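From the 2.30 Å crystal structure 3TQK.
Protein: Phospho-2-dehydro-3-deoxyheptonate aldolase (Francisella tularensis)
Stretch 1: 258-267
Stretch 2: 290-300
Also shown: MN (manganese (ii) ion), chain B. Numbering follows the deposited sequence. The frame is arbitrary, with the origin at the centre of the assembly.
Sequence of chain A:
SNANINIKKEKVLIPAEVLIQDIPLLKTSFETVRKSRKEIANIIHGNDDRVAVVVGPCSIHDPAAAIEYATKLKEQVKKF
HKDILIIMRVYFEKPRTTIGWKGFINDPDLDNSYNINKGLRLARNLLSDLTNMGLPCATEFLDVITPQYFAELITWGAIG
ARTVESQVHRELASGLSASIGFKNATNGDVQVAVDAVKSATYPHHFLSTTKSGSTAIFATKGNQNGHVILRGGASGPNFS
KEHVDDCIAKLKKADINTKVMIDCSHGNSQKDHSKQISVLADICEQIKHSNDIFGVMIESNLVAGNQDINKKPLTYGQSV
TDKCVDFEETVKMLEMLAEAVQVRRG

Stretch 1 258-267: TKVMIDCSHG
Stretch 2 290-300: SNDIFGVMIES

Adjacent parallel strands commonly bury apolar side chains along their length and leave polar side-chain chemistry to their ends, and this pair from an aldolase illustrates the principle well. On one face of the sheet lie Met261 and Met297, both selenomethionines. Met261 is extended through chi1 and chi2 (t, t) and turns only at its end (chi3 m); Met297 is m, t, p. Met261 SE lies 3.7 Å from Met297 CG. The same Met261 reaches Phe294, its CE 3.6 Å from Phe294 CE1, and passes over Gly295, which has no side chain. An ideal CB there would lie 3.1 Å from Met261 CE, so the space a side chain would need is already filled. The other face carries Val260, Ile262, Ile293 and Val296. Ile262 and Ile293, both m, t, meet tip to tip with CD1 of Ile262 3.6 Å from CD1 of Ile293, while Val260 is t and Val296 m.

The backbones that hold these side chains run parallel, strand 260-263 beside strand 293-299, with 20° between their directions and axes approaching to 4.5 Å. Val260 pairs with Ile293 at a CA-CA distance of 4.8 Å. The register then shifts by one residue in a beta bulge, and Met261 pairs with Gly295 (CA-CA 4.4 Å), Ile262 with Val296 (CA-CA 4.7 Å) and Asp263 with Met297 (CA-CA 4.5 Å). Phe294, the extra residue, has phi/psi of -104/-20 amid otherwise extended neighbours; its ring, at chi1 p and chi2 85°, presents its edge to Lys259 O. As is usual for parallel strands, alternate residues of the first strand bond to both sides of their partners. Val260 N donates to Asp292 O (3.0 Å) and Val260 O accepts from Phe294 N (2.9 Å); Ile262 N donates to Gly295 O (2.9 Å) and Ile262 O accepts from Met297 N (3.0 Å). Cys264 N closes the ladder on Met297 O at 2.9 Å.

Toward the start of the strands, Lys259 (m, m, t, t) packs its CB 3.2 Å from Asp292 O. Its NZ lies 4.5 Å from Asp292 OD1, too far for a salt bridge, and one water joins the charges, accepting from Lys259 NZ and donating to Asp292 OD1, each at 2.9 Å.

The opposite end helps to bind manganese, whose other three ligand atoms come from elsewhere in the structure. Cys264 bends the chain (phi/psi -75/-15), and Asp263 (chi1 t) secures the turn: its OD1 accepts from Ser265 N at 2.8 Å and its OD2 from His266 ND1 at 2.7 Å. With ND1 so engaged, the ring's other nitrogen, His266 NE2 (chi1 m, chi2 104°), binds MN at 2.2 Å. Glu299 (m, t, chi3 -44°) supplies OE2 at 2.0 Å from MN, while its OE1 accepts from Ser265 OG at 2.6 Å. His266 NE2 and Glu299 OE2, 2.8 Å apart, both ligate the ion and share no hydrogen bond. A second water accepts from His266 N (3.0 Å) and donates to Glu299 OE1 (2.9 Å).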

# COMPACT_ATOMS: atom_id res chain seq x y z
N THR A 258 12.27 0.13 20.52
CA THR A 258 11.37 -1.02 20.64
C THR A 258 12.09 -2.28 20.19
O THR A 258 13.07 -2.21 19.44
CB THR A 258 10.08 -0.85 19.83
OG1 THR A 258 10.39 -0.69 18.43
CG2 THR A 258 9.30 0.35 20.34
N LYS A 259 11.60 -3.43 20.65
CA LYS A 259 12.28 -4.70 20.37
C LYS A 259 11.69 -5.42 19.14
O LYS A 259 10.83 -4.88 18.45
CB LYS A 259 12.23 -5.62 21.60
CG LYS A 259 12.67 -4.99 22.90
CD LYS A 259 14.12 -4.58 22.93
CE LYS A 259 14.53 -4.33 24.38
NZ LYS A 259 15.98 -4.15 24.51
N VAL A 260 12.18 -6.63 18.89
CA VAL A 260 11.88 -7.38 17.67
C VAL A 260 10.91 -8.52 17.93
O VAL A 260 11.05 -9.25 18.91
CB VAL A 260 13.19 -7.99 17.09
CG1 VAL A 260 12.90 -8.92 15.94
CG2 VAL A 260 14.15 -6.88 16.66
N MSE A 261 9.94 -8.67 17.04
CA MSE A 261 9.07 -9.84 17.00
C MSE A 261 9.45 -10.71 15.79
O MSE A 261 9.79 -10.18 14.73
CB MSE A 261 7.60 -9.40 16.87
CG MSE A 261 6.63 -10.56 16.57
SE MSE A 261 4.77 -9.99 16.52
CE MSE A 261 4.51 -9.48 18.41
N ILE A 262 9.38 -12.03 15.95
CA ILE A 262 9.68 -12.95 14.85
C ILE A 262 8.49 -13.85 14.50
O ILE A 262 7.95 -14.55 15.35
CB ILE A 262 10.93 -13.80 15.16
CG1 ILE A 262 12.09 -12.91 15.62
CG2 ILE A 262 11.34 -14.61 13.92
CD1 ILE A 262 13.37 -13.63 15.92
N ASP A 263 8.10 -13.84 13.24
CA ASP A 263 7.07 -14.74 12.73
C ASP A 263 7.70 -16.10 12.53
O ASP A 263 8.66 -16.22 11.78
CB ASP A 263 6.54 -14.21 11.40
CG ASP A 263 5.24 -14.90 10.94
OD1 ASP A 263 4.93 -16.01 11.43
OD2 ASP A 263 4.53 -14.32 10.08
N CYS A 264 7.21 -17.14 13.21
CA CYS A 264 7.71 -18.49 12.98
C CYS A 264 7.21 -19.09 11.66
O CYS A 264 7.74 -20.11 11.21
CB CYS A 264 7.32 -19.44 14.11
SG CYS A 264 7.87 -18.92 15.73
N SER A 265 6.18 -18.48 11.07
CA SER A 265 5.50 -19.02 9.90
C SER A 265 5.86 -18.23 8.63
O SER A 265 6.89 -17.56 8.58
CB SER A 265 3.99 -18.99 10.14
OG SER A 265 3.31 -19.85 9.26
N HIS A 266 5.00 -18.33 7.62
CA HIS A 266 5.19 -17.65 6.32
C HIS A 266 6.60 -17.82 5.77
O HIS A 266 7.06 -18.95 5.60
CB HIS A 266 4.74 -16.19 6.42
CG HIS A 266 3.34 -16.04 6.92
ND1 HIS A 266 3.04 -15.65 8.21
CD2 HIS A 266 2.15 -16.31 6.32
CE1 HIS A 266 1.73 -15.64 8.37
NE2 HIS A 266 1.17 -16.05 7.24
N GLY A 267 7.30 -16.73 5.50
CA GLY A 267 8.63 -16.82 4.90
C GLY A 267 9.69 -17.51 5.74
O GLY A 267 10.65 -18.07 5.19
N SER A 290 19.50 -13.03 25.41
CA SER A 290 19.33 -11.65 24.96
C SER A 290 17.86 -11.25 25.10
O SER A 290 16.97 -12.08 24.94
CB SER A 290 19.79 -11.53 23.51
OG SER A 290 19.41 -10.30 22.94
N ASN A 291 17.62 -9.98 25.43
CA ASN A 291 16.28 -9.46 25.57
C ASN A 291 15.83 -8.74 24.28
O ASN A 291 14.85 -8.00 24.30
CB ASN A 291 16.18 -8.51 26.79
CG ASN A 291 16.13 -9.27 28.14
OD1 ASN A 291 16.80 -10.27 28.33
ND2 ASN A 291 15.35 -8.76 29.08
N ASP A 292 16.54 -8.96 23.17
CA ASP A 292 16.22 -8.29 21.89
C ASP A 292 14.91 -8.76 21.25
O ASP A 292 14.21 -7.96 20.63
CB ASP A 292 17.34 -8.50 20.86
CG ASP A 292 18.62 -7.73 21.19
OD1 ASP A 292 18.57 -6.71 21.89
OD2 ASP A 292 19.68 -8.15 20.69
N ILE A 293 14.63 -10.06 21.35
CA ILE A 293 13.39 -10.63 20.84
C ILE A 293 12.38 -10.53 21.97
O ILE A 293 12.63 -11.01 23.07
CB ILE A 293 13.56 -12.10 20.42
CG1 ILE A 293 14.61 -12.24 19.31
CG2 ILE A 293 12.23 -12.67 19.94
CD1 ILE A 293 15.10 -13.70 19.05
N PHE A 294 11.25 -9.86 21.70
CA PHE A 294 10.16 -9.78 22.69
C PHE A 294 8.98 -10.67 22.38
O PHE A 294 8.18 -10.95 23.28
CB PHE A 294 9.65 -8.35 22.83
CG PHE A 294 8.66 -7.93 21.77
CD1 PHE A 294 7.30 -8.21 21.90
CD2 PHE A 294 9.08 -7.21 20.65
CE1 PHE A 294 6.40 -7.81 20.95
CE2 PHE A 294 8.17 -6.81 19.68
CZ PHE A 294 6.82 -7.12 19.83
N GLY A 295 8.85 -11.11 21.13
CA GLY A 295 7.63 -11.79 20.69
C GLY A 295 7.81 -12.70 19.49
O GLY A 295 8.80 -12.61 18.76
N VAL A 296 6.85 -13.61 19.32
CA VAL A 296 6.77 -14.47 18.15
C VAL A 296 5.34 -14.54 17.63
O VAL A 296 4.39 -14.16 18.34
CB VAL A 296 7.30 -15.89 18.46
CG1 VAL A 296 8.76 -15.83 18.87
CG2 VAL A 296 6.45 -16.56 19.56
N MSE A 297 5.19 -14.99 16.39
CA MSE A 297 3.88 -15.32 15.82
C MSE A 297 3.87 -16.78 15.46
O MSE A 297 4.85 -17.29 14.93
CB MSE A 297 3.59 -14.52 14.57
CG MSE A 297 3.98 -13.05 14.64
SE MSE A 297 3.15 -12.03 13.18
CE MSE A 297 1.27 -12.35 13.63
N ILE A 298 2.76 -17.46 15.75
CA ILE A 298 2.58 -18.85 15.41
C ILE A 298 1.24 -18.99 14.70
O ILE A 298 0.25 -18.40 15.14
CB ILE A 298 2.51 -19.72 16.67
CG1 ILE A 298 3.81 -19.63 17.46
CG2 ILE A 298 2.18 -21.18 16.30
CD1 ILE A 298 3.68 -20.21 18.85
N GLU A 299 1.21 -19.74 13.60
CA GLU A 299 -0.04 -20.02 12.90
C GLU A 299 -0.54 -21.39 13.35
O GLU A 299 0.11 -22.41 13.14
CB GLU A 299 0.13 -19.93 11.37
CG GLU A 299 0.08 -18.48 10.85
CD GLU A 299 0.10 -18.36 9.32
OE1 GLU A 299 0.92 -19.04 8.65
OE2 GLU A 299 -0.68 -17.54 8.79
N SER A 300 -1.68 -21.37 14.03
CA SER A 300 -2.17 -22.52 14.78
C SER A 300 -3.67 -22.69 14.62
O SER A 300 -4.40 -21.70 14.49
CB SER A 300 -1.82 -22.31 16.27
OG SER A 300 -2.54 -23.19 17.12
MN MN B . -0.90 -16.84 6.90
O HOH W 1 17.76 -6.41 24.67
O HOH W 2 2.56 -19.43 6.30